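Long-range contacts in McyG protein (Microcystis aeruginosa PCC 7806, PDB 4R0M), which binds phenylalanyl-adenylate and, as an adenylation and peptidyl carrier didomain, probably activates the amino acid for microcystin assembly: residues R328-A333 against W345-S350; T371-V375 against Y424-L430; V500-R504 against A516-P520. All coordinates share one frame; numbering follows the deposited sequence.

Followed from the N terminus, the chain closes three loops in series, none of them nested or crossed. Contact 1 closes the first, bringing the start of strand 330-336 against the chain that leaves strand 341-345, within the large mixed sheet beside the adenylate. Contact 2 spans 48 intervening residues and joins strand 370-375 to the hairpin of strands 421-426 and 429-435, in a curled antiparallel sheet. Its centre is about 17 Å from that of contact 1, the nearest atoms about 6 Å apart. Contact 3 lies apart, its centre about 35 Å from that of contact 1, and packs helix 498-511 on strand 517-520 of the small C-terminal sheet.

Contact 1 (R328-A333 against W345-S350); sequences RAIKPA and WSAGLS. With FA5 (adenosine-5'-[phenylalaninyl-phosphate]), chain C.
NZ of Lys331 is gripped by backbone carbonyls while the chain that carries it runs along residues 346-348. It donates to Arg328 O at 2.7 Å, in the carbonyl plane and on a lone pair, reaches Ala329 O weakly, and bonds to the carbonyl of Lys299. Bends at chi2 (-68°) and chi4 turn the chain back toward its own backbone, which sets CD 3.3 Å from Ser346 O and CE 3.6 Å from Ala347 O. A methionine here would probably leave the carbonyls of Arg328, Ala329 and Lys299 without this donor and let the backbone at Arg328 and Ala329 shift. The setting is a beta hairpin of the large sheet of the adenylation domain, in which Ala333 and Trp345 form an antiparallel non-hydrogen-bonded pair. Ser346 N continues the pairing with a 3.1 Å bond to Pro332 O, nearly along the C=O axis. Beyond it the chain departs in an ST turn: with OG anti to its own nitrogen (chi1 178°), Ser346 accepts Gly348 N at 3.1 Å. A beta carbon on Gly348 would run into Arg328 O, and the bare CA instead makes CH...O contacts with Arg328 O and Ile330 O. Leu349 brings CD1 against the CG-CD side of the proline, 3.7 Å from Pro332 CD, and also meets Ile330 CG2. At the other end Ala333 CB sits obliquely to the indole, 3.5 Å from Trp345 CE3, and the phenyl CZ of the bound phenylalanyl-adenylate approaches the same ring obliquely. Ala333 O receives adenine N6 of that ligand at 2.6 Å, a bond made weak by its 127° angle at hydrogen.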
# COMPACT_ATOMS: atom_id res chain seq x y z
N ARG A 328 12.33 18.04 -8.95
CA ARG A 328 10.89 17.96 -8.69
C ARG A 328 10.22 16.66 -9.17
O ARG A 328 8.99 16.57 -9.21
CB ARG A 328 10.15 19.20 -9.24
CG ARG A 328 10.36 20.46 -8.42
CD ARG A 328 9.65 21.66 -9.03
NE ARG A 328 9.69 22.83 -8.15
CZ ARG A 328 10.67 23.73 -8.13
NH1 ARG A 328 11.72 23.61 -8.94
NH2 ARG A 328 10.61 24.75 -7.28
N ALA A 329 11.03 15.66 -9.50
CA ALA A 329 10.52 14.36 -9.96
C ALA A 329 9.84 13.58 -8.84
O ALA A 329 8.84 12.89 -9.08
CB ALA A 329 11.64 13.54 -10.58
N ILE A 330 10.38 13.68 -7.63
CA ILE A 330 9.81 13.01 -6.46
C ILE A 330 8.47 13.64 -6.09
O ILE A 330 8.37 14.85 -5.90
CB ILE A 330 10.78 13.05 -5.26
CG1 ILE A 330 12.08 12.33 -5.60
CG2 ILE A 330 10.13 12.42 -4.02
CD1 ILE A 330 13.17 12.48 -4.57
N LYS A 331 7.44 12.79 -5.99
CA LYS A 331 6.09 13.24 -5.68
C LYS A 331 5.53 12.55 -4.43
O LYS A 331 4.91 11.49 -4.53
CB LYS A 331 5.15 13.02 -6.88
CG LYS A 331 5.64 13.58 -8.22
CD LYS A 331 5.67 15.10 -8.24
CE LYS A 331 5.68 15.66 -9.65
NZ LYS A 331 6.94 15.36 -10.38
N PRO A 332 5.76 13.14 -3.24
CA PRO A 332 5.04 12.67 -2.06
C PRO A 332 3.53 12.86 -2.25
O PRO A 332 3.10 13.88 -2.77
CB PRO A 332 5.56 13.57 -0.93
CG PRO A 332 6.27 14.69 -1.61
CD PRO A 332 6.78 14.14 -2.90
N ALA A 333 2.75 11.86 -1.85
CA ALA A 333 1.31 11.89 -2.10
C ALA A 333 0.53 11.25 -0.96
O ALA A 333 1.07 10.45 -0.20
CB ALA A 333 1.00 11.18 -3.41
N TRP A 345 -1.62 15.07 -4.68
CA TRP A 345 -0.30 14.90 -5.30
C TRP A 345 0.53 16.13 -5.12
O TRP A 345 0.05 17.25 -5.34
CB TRP A 345 -0.44 14.58 -6.79
CG TRP A 345 -1.32 13.39 -7.09
CD1 TRP A 345 -2.67 13.40 -7.43
CD2 TRP A 345 -0.94 11.97 -7.10
NE1 TRP A 345 -3.13 12.12 -7.64
CE2 TRP A 345 -2.15 11.22 -7.46
CE3 TRP A 345 0.24 11.27 -6.86
CZ2 TRP A 345 -2.15 9.84 -7.56
CZ3 TRP A 345 0.22 9.88 -6.96
CH2 TRP A 345 -0.94 9.18 -7.30
N SER A 346 1.78 15.94 -4.72
CA SER A 346 2.72 17.05 -4.61
C SER A 346 3.10 17.55 -6.00
O SER A 346 3.10 16.78 -6.96
CB SER A 346 3.98 16.60 -3.85
OG SER A 346 4.93 17.64 -3.76
N ALA A 347 3.42 18.84 -6.09
CA ALA A 347 3.92 19.42 -7.33
C ALA A 347 5.38 19.02 -7.57
O ALA A 347 5.89 19.17 -8.68
CB ALA A 347 3.78 20.94 -7.29
N GLY A 348 6.02 18.50 -6.53
CA GLY A 348 7.42 18.10 -6.60
C GLY A 348 8.24 18.76 -5.51
O GLY A 348 7.89 19.84 -5.03
N LEU A 349 9.33 18.11 -5.12
CA LEU A 349 10.20 18.63 -4.07
C LEU A 349 11.42 19.35 -4.63
O LEU A 349 12.09 18.84 -5.54
CB LEU A 349 10.62 17.52 -3.10
CG LEU A 349 9.55 17.08 -2.10
CD1 LEU A 349 9.87 15.70 -1.56
CD2 LEU A 349 9.39 18.08 -0.97
N SER A 350 11.70 20.53 -4.08
CA SER A 350 12.80 21.37 -4.57
C SER A 350 13.99 21.44 -3.60
O SER A 350 14.88 22.27 -3.77
CB SER A 350 12.29 22.78 -4.89
OG SER A 350 11.74 23.41 -3.74
C FA5 C . -2.45 2.68 1.26
O FA5 C . -1.47 2.42 1.94
CA FA5 C . -2.41 3.82 0.28
N FA5 C . -1.90 4.95 1.04
CB FA5 C . -1.45 3.55 -0.89
CG FA5 C . -1.18 4.66 -1.91
CD1 FA5 C . -1.46 6.01 -1.69
CD2 FA5 C . -0.60 4.32 -3.14
CE1 FA5 C . -1.18 6.98 -2.66
CE2 FA5 C . -0.31 5.27 -4.12
CZ FA5 C . -0.60 6.61 -3.88
P FA5 C . -4.24 1.48 2.92
OP1 FA5 C . -3.63 0.17 3.33
OP2 FA5 C . -5.75 1.59 2.87
OP3 FA5 C . -3.66 1.89 1.46
O5' FA5 C . -3.68 2.59 3.95
C5' FA5 C . -4.10 3.95 3.91
C4' FA5 C . -3.43 4.68 5.06
O4' FA5 C . -2.00 4.75 4.91
C3' FA5 C . -3.86 6.12 5.19
O3' FA5 C . -5.11 6.25 5.87
C2' FA5 C . -2.72 6.73 5.97
O2' FA5 C . -2.89 6.49 7.37
C1' FA5 C . -1.51 5.96 5.49
N9 FA5 C . -0.79 6.77 4.47
C8 FA5 C . -0.85 6.59 3.14
N7 FA5 C . -0.08 7.50 2.48
C5 FA5 C . 0.48 8.29 3.41
C6 FA5 C . 1.41 9.45 3.41
N6 FA5 C . 1.90 9.96 2.25
N1 FA5 C . 1.75 9.99 4.60
C2 FA5 C . 1.28 9.50 5.76
N3 FA5 C . 0.44 8.45 5.84
C4 FA5 C . 0.01 7.81 4.72

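Contact 2 (T371-V375 against Y424-L430); sequences TIRIV and YLSKGEL
Ile372 CD1 meets two leucines of the hairpin, 3.7 Å from Leu425 CD2 and 3.8 Å from Leu430 CB. Two residues on, Ile374 repeats the approach: its CG1 stands 3.7 Å from Leu425 CG and 3.8 Å from Tyr424 CA, so this isoleucine packs on backbone as well as on side chain. Leu425 therefore touches both isoleucines, and its other methyl, CD1, lies 4.1 Å from Arg373 CA, against the strand backbone between them. Ile372 holds CG1 between its backbone N and carbonyl carbon (chi1 64°), a placing that carries CD1 across to the leucines. No hydrogen bond joins the two segments; the axes of segments 371-375 and 424-426 approach to 6.8 Å, their directions 118° apart, and the contact is apolar throughout.

The next shell fixes these groups. Ile392 and Leu390 of strand 388-394 back Ile372 and Leu430, and Thr344 touches the same two from strand 341-345. A type I' turn, Ser426 to Glu429, ties the hairpin tightly, closed by two backbone bonds between Ser426 and Glu429; Gly428 suits a backbone that would jam a beta carbon against the preceding carbonyl. On the far sides, Tyr424 stacks on Phe431, while Arg373 bonds to Gln391 and makes a cation-pi contact with Trp416. Apolar residues closing the inside of a curled antiparallel sheet fit the small, distorted beta-barrel subdomain of adenylating enzymes, here with the side chain of Leu430 about 7 Å from the bound adenylate.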
# COMPACT_ATOMS: atom_id res chain seq x y z
N THR A 371 -12.43 17.04 -2.68
CA THR A 371 -12.31 18.09 -1.66
C THR A 371 -11.82 17.48 -0.35
O THR A 371 -12.29 16.42 0.07
CB THR A 371 -13.65 18.81 -1.43
OG1 THR A 371 -14.26 19.10 -2.69
CG2 THR A 371 -13.44 20.11 -0.66
N ILE A 372 -10.86 18.15 0.29
CA ILE A 372 -10.33 17.72 1.59
C ILE A 372 -10.44 18.83 2.63
O ILE A 372 -10.41 20.02 2.29
CB ILE A 372 -8.88 17.19 1.49
CG1 ILE A 372 -7.90 18.29 1.05
CG2 ILE A 372 -8.80 15.99 0.56
CD1 ILE A 372 -6.44 17.90 1.18
N ARG A 373 -10.56 18.44 3.90
CA ARG A 373 -10.64 19.40 5.01
C ARG A 373 -10.05 18.86 6.32
O ARG A 373 -9.95 17.65 6.52
CB ARG A 373 -12.08 19.88 5.21
CG ARG A 373 -13.03 18.84 5.80
CD ARG A 373 -14.42 19.41 5.98
NE ARG A 373 -15.25 18.57 6.85
CZ ARG A 373 -16.53 18.81 7.13
NH1 ARG A 373 -17.15 19.87 6.61
NH2 ARG A 373 -17.19 17.99 7.93
N ILE A 374 -9.68 19.79 7.20
CA ILE A 374 -9.15 19.48 8.52
C ILE A 374 -10.09 20.05 9.57
O ILE A 374 -10.26 21.27 9.67
CB ILE A 374 -7.72 20.04 8.70
CG1 ILE A 374 -6.73 19.40 7.72
CG2 ILE A 374 -7.24 19.90 10.15
CD1 ILE A 374 -6.47 17.91 7.91
N VAL A 375 -10.70 19.17 10.36
CA VAL A 375 -11.70 19.57 11.36
C VAL A 375 -11.30 19.23 12.79
O VAL A 375 -10.39 18.43 13.02
CB VAL A 375 -13.09 18.95 11.07
CG1 VAL A 375 -13.67 19.49 9.77
CG2 VAL A 375 -13.02 17.43 11.04
N TYR A 424 -2.71 18.88 8.86
CA TYR A 424 -3.13 20.27 8.66
C TYR A 424 -3.03 20.67 7.19
O TYR A 424 -2.35 20.01 6.40
CB TYR A 424 -2.30 21.23 9.53
CG TYR A 424 -0.82 21.25 9.22
CD1 TYR A 424 0.06 20.38 9.85
CD2 TYR A 424 -0.29 22.17 8.30
CE1 TYR A 424 1.42 20.40 9.56
CE2 TYR A 424 1.06 22.20 8.01
CZ TYR A 424 1.91 21.32 8.65
OH TYR A 424 3.26 21.34 8.37
N LEU A 425 -3.72 21.76 6.85
CA LEU A 425 -3.63 22.34 5.51
C LEU A 425 -2.87 23.65 5.55
O LEU A 425 -3.00 24.43 6.50
CB LEU A 425 -5.03 22.54 4.93
CG LEU A 425 -5.86 21.28 4.71
CD1 LEU A 425 -7.30 21.64 4.37
CD2 LEU A 425 -5.26 20.39 3.63
N SER A 426 -2.05 23.88 4.53
CA SER A 426 -1.27 25.11 4.41
C SER A 426 -1.21 25.53 2.95
O SER A 426 -0.55 24.88 2.13
CB SER A 426 0.14 24.91 4.98
OG SER A 426 0.90 26.10 4.89
N LYS A 427 -1.92 26.61 2.63
CA LYS A 427 -2.02 27.14 1.26
C LYS A 427 -2.59 26.10 0.28
O LYS A 427 -2.18 26.03 -0.88
CB LYS A 427 -0.67 27.68 0.77
CG LYS A 427 -0.16 28.89 1.55
CD LYS A 427 1.26 29.26 1.15
CE LYS A 427 1.75 30.47 1.91
NZ LYS A 427 3.17 30.81 1.60
N GLY A 428 -3.52 25.29 0.78
CA GLY A 428 -4.18 24.27 -0.03
C GLY A 428 -3.48 22.91 -0.08
O GLY A 428 -4.04 21.95 -0.60
N GLU A 429 -2.27 22.84 0.47
CA GLU A 429 -1.49 21.60 0.46
C GLU A 429 -1.72 20.77 1.73
O GLU A 429 -1.77 21.32 2.83
CB GLU A 429 -0.01 21.91 0.27
CG GLU A 429 0.35 22.44 -1.11
CD GLU A 429 1.74 23.04 -1.18
OE1 GLU A 429 2.71 22.38 -0.73
OE2 GLU A 429 1.87 24.17 -1.69
N LEU A 430 -1.84 19.45 1.56
CA LEU A 430 -2.05 18.55 2.69
C LEU A 430 -0.74 18.14 3.35
O LEU A 430 0.21 17.75 2.67
CB LEU A 430 -2.85 17.31 2.27
CG LEU A 430 -3.03 16.17 3.29
CD1 LEU A 430 -3.84 16.60 4.51
CD2 LEU A 430 -3.66 14.95 2.63

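Contact 3 (V500-R504 against A516-P520); sequences VRKIR and AYVIP
Helix-on-sheet packing joins residues 500-504 to residues 516-520, within a beta-alpha-beta crossover of the small C-terminal subdomain of the adenylation domain. Strand 479-486 leads into helix 498-511, which returns the chain to strand 517-520, a parallel neighbour of the first strand. The axis of the helix segment passes 8.9 Å from that of the strand segment, their directions 139° apart. Val518 is the hub on the sheet side, its side chain directed at the helix and its surface the most heavily covered in the contact. The side chains of Val500 and Val518 run antiparallel alongside one another, with Val500 CG1 3.8 Å from Val518 CB. Val500 and Pro520 meet with their side chains roughly perpendicular, CG2 of Val500 3.9 Å from Pro520 CG. One helical turn on, Ile503 comes obliquely onto the second valine, its CD1 3.9 Å from Val518 CG1. That methyl is anti to the backbone nitrogen of Val518 (chi1 -178°), which directs it at the isoleucine while CG2 is left for the arginine. Phe486 of strand 479-486 touches Ile503, Val518 and Pro520 alike, and so extends the apolar layer to the neighbouring strand. Tyr517 and Ile519 point away from the helix, and both rest on Ile552 of helix 549-558. At the more open end of the contact Arg504, bent at chi3, lays one face of its guanidinium near Val518 CG2. At the edge of the same group NH1 donates a weak, bent bond to Ala516 O, 3.3 Å long with 138° at the hydrogen, and another weak one to Pro515 O.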
# COMPACT_ATOMS: atom_id res chain seq x y z
N VAL A 500 20.64 -2.67 21.21
CA VAL A 500 19.59 -2.24 22.15
C VAL A 500 20.06 -1.02 22.95
O VAL A 500 19.37 -0.00 23.00
CB VAL A 500 19.19 -3.38 23.12
CG1 VAL A 500 18.22 -2.88 24.19
CG2 VAL A 500 18.57 -4.54 22.36
N ARG A 501 21.25 -1.15 23.54
CA ARG A 501 21.88 -0.06 24.28
C ARG A 501 22.15 1.13 23.36
O ARG A 501 21.91 2.28 23.73
CB ARG A 501 23.18 -0.54 24.92
CG ARG A 501 23.63 0.27 26.13
CD ARG A 501 25.02 -0.14 26.61
NE ARG A 501 25.07 -1.48 27.20
CZ ARG A 501 24.68 -1.79 28.44
NH1 ARG A 501 24.18 -0.86 29.24
NH2 ARG A 501 24.77 -3.04 28.87
N LYS A 502 22.62 0.84 22.16
CA LYS A 502 22.94 1.85 21.16
C LYS A 502 21.71 2.62 20.69
O LYS A 502 21.80 3.80 20.35
CB LYS A 502 23.64 1.19 19.97
CG LYS A 502 24.70 2.06 19.30
CD LYS A 502 25.71 1.22 18.54
CE LYS A 502 26.65 0.47 19.48
NZ LYS A 502 27.48 -0.54 18.77
N ILE A 503 20.55 1.95 20.68
CA ILE A 503 19.28 2.57 20.30
C ILE A 503 18.81 3.56 21.37
O ILE A 503 18.47 4.70 21.06
CB ILE A 503 18.19 1.52 19.97
CG1 ILE A 503 18.52 0.80 18.67
CG2 ILE A 503 16.82 2.17 19.86
CD1 ILE A 503 17.79 -0.51 18.47
N ARG A 504 18.80 3.11 22.63
CA ARG A 504 18.35 3.94 23.75
C ARG A 504 19.11 5.26 23.86
O ARG A 504 18.49 6.32 24.00
CB ARG A 504 18.44 3.17 25.07
CG ARG A 504 17.53 3.71 26.16
CD ARG A 504 17.76 3.04 27.51
NE ARG A 504 17.83 1.58 27.42
CZ ARG A 504 16.78 0.76 27.39
NH1 ARG A 504 15.55 1.25 27.44
NH2 ARG A 504 16.97 -0.55 27.32
N ALA A 516 11.47 3.20 27.05
CA ALA A 516 11.40 2.35 28.24
C ALA A 516 11.83 0.92 27.90
O ALA A 516 12.58 0.30 28.66
CB ALA A 516 10.00 2.37 28.82
N TYR A 517 11.36 0.42 26.76
CA TYR A 517 11.73 -0.91 26.28
C TYR A 517 12.16 -0.89 24.82
O TYR A 517 11.57 -0.18 24.00
CB TYR A 517 10.56 -1.89 26.45
CG TYR A 517 10.02 -1.99 27.86
CD1 TYR A 517 10.63 -2.81 28.81
CD2 TYR A 517 8.89 -1.26 28.25
CE1 TYR A 517 10.14 -2.90 30.10
CE2 TYR A 517 8.39 -1.34 29.54
CZ TYR A 517 9.02 -2.17 30.46
OH TYR A 517 8.52 -2.25 31.74
N VAL A 518 13.20 -1.65 24.51
CA VAL A 518 13.68 -1.82 23.14
C VAL A 518 13.74 -3.32 22.84
O VAL A 518 14.61 -4.03 23.36
CB VAL A 518 15.05 -1.16 22.90
CG1 VAL A 518 15.48 -1.32 21.45
CG2 VAL A 518 15.02 0.31 23.27
N ILE A 519 12.82 -3.79 22.00
CA ILE A 519 12.66 -5.22 21.75
C ILE A 519 13.08 -5.63 20.33
O ILE A 519 12.47 -5.22 19.35
CB ILE A 519 11.20 -5.67 21.99
CG1 ILE A 519 10.65 -5.07 23.29
CG2 ILE A 519 11.11 -7.19 22.00
CD1 ILE A 519 9.16 -4.81 23.28
N PRO A 520 14.14 -6.46 20.23
CA PRO A 520 14.54 -7.08 18.97
C PRO A 520 13.50 -8.10 18.52
O PRO A 520 12.89 -8.78 19.35
CB PRO A 520 15.85 -7.79 19.32
CG PRO A 520 16.34 -7.12 20.56
CD PRO A 520 15.10 -6.76 21.31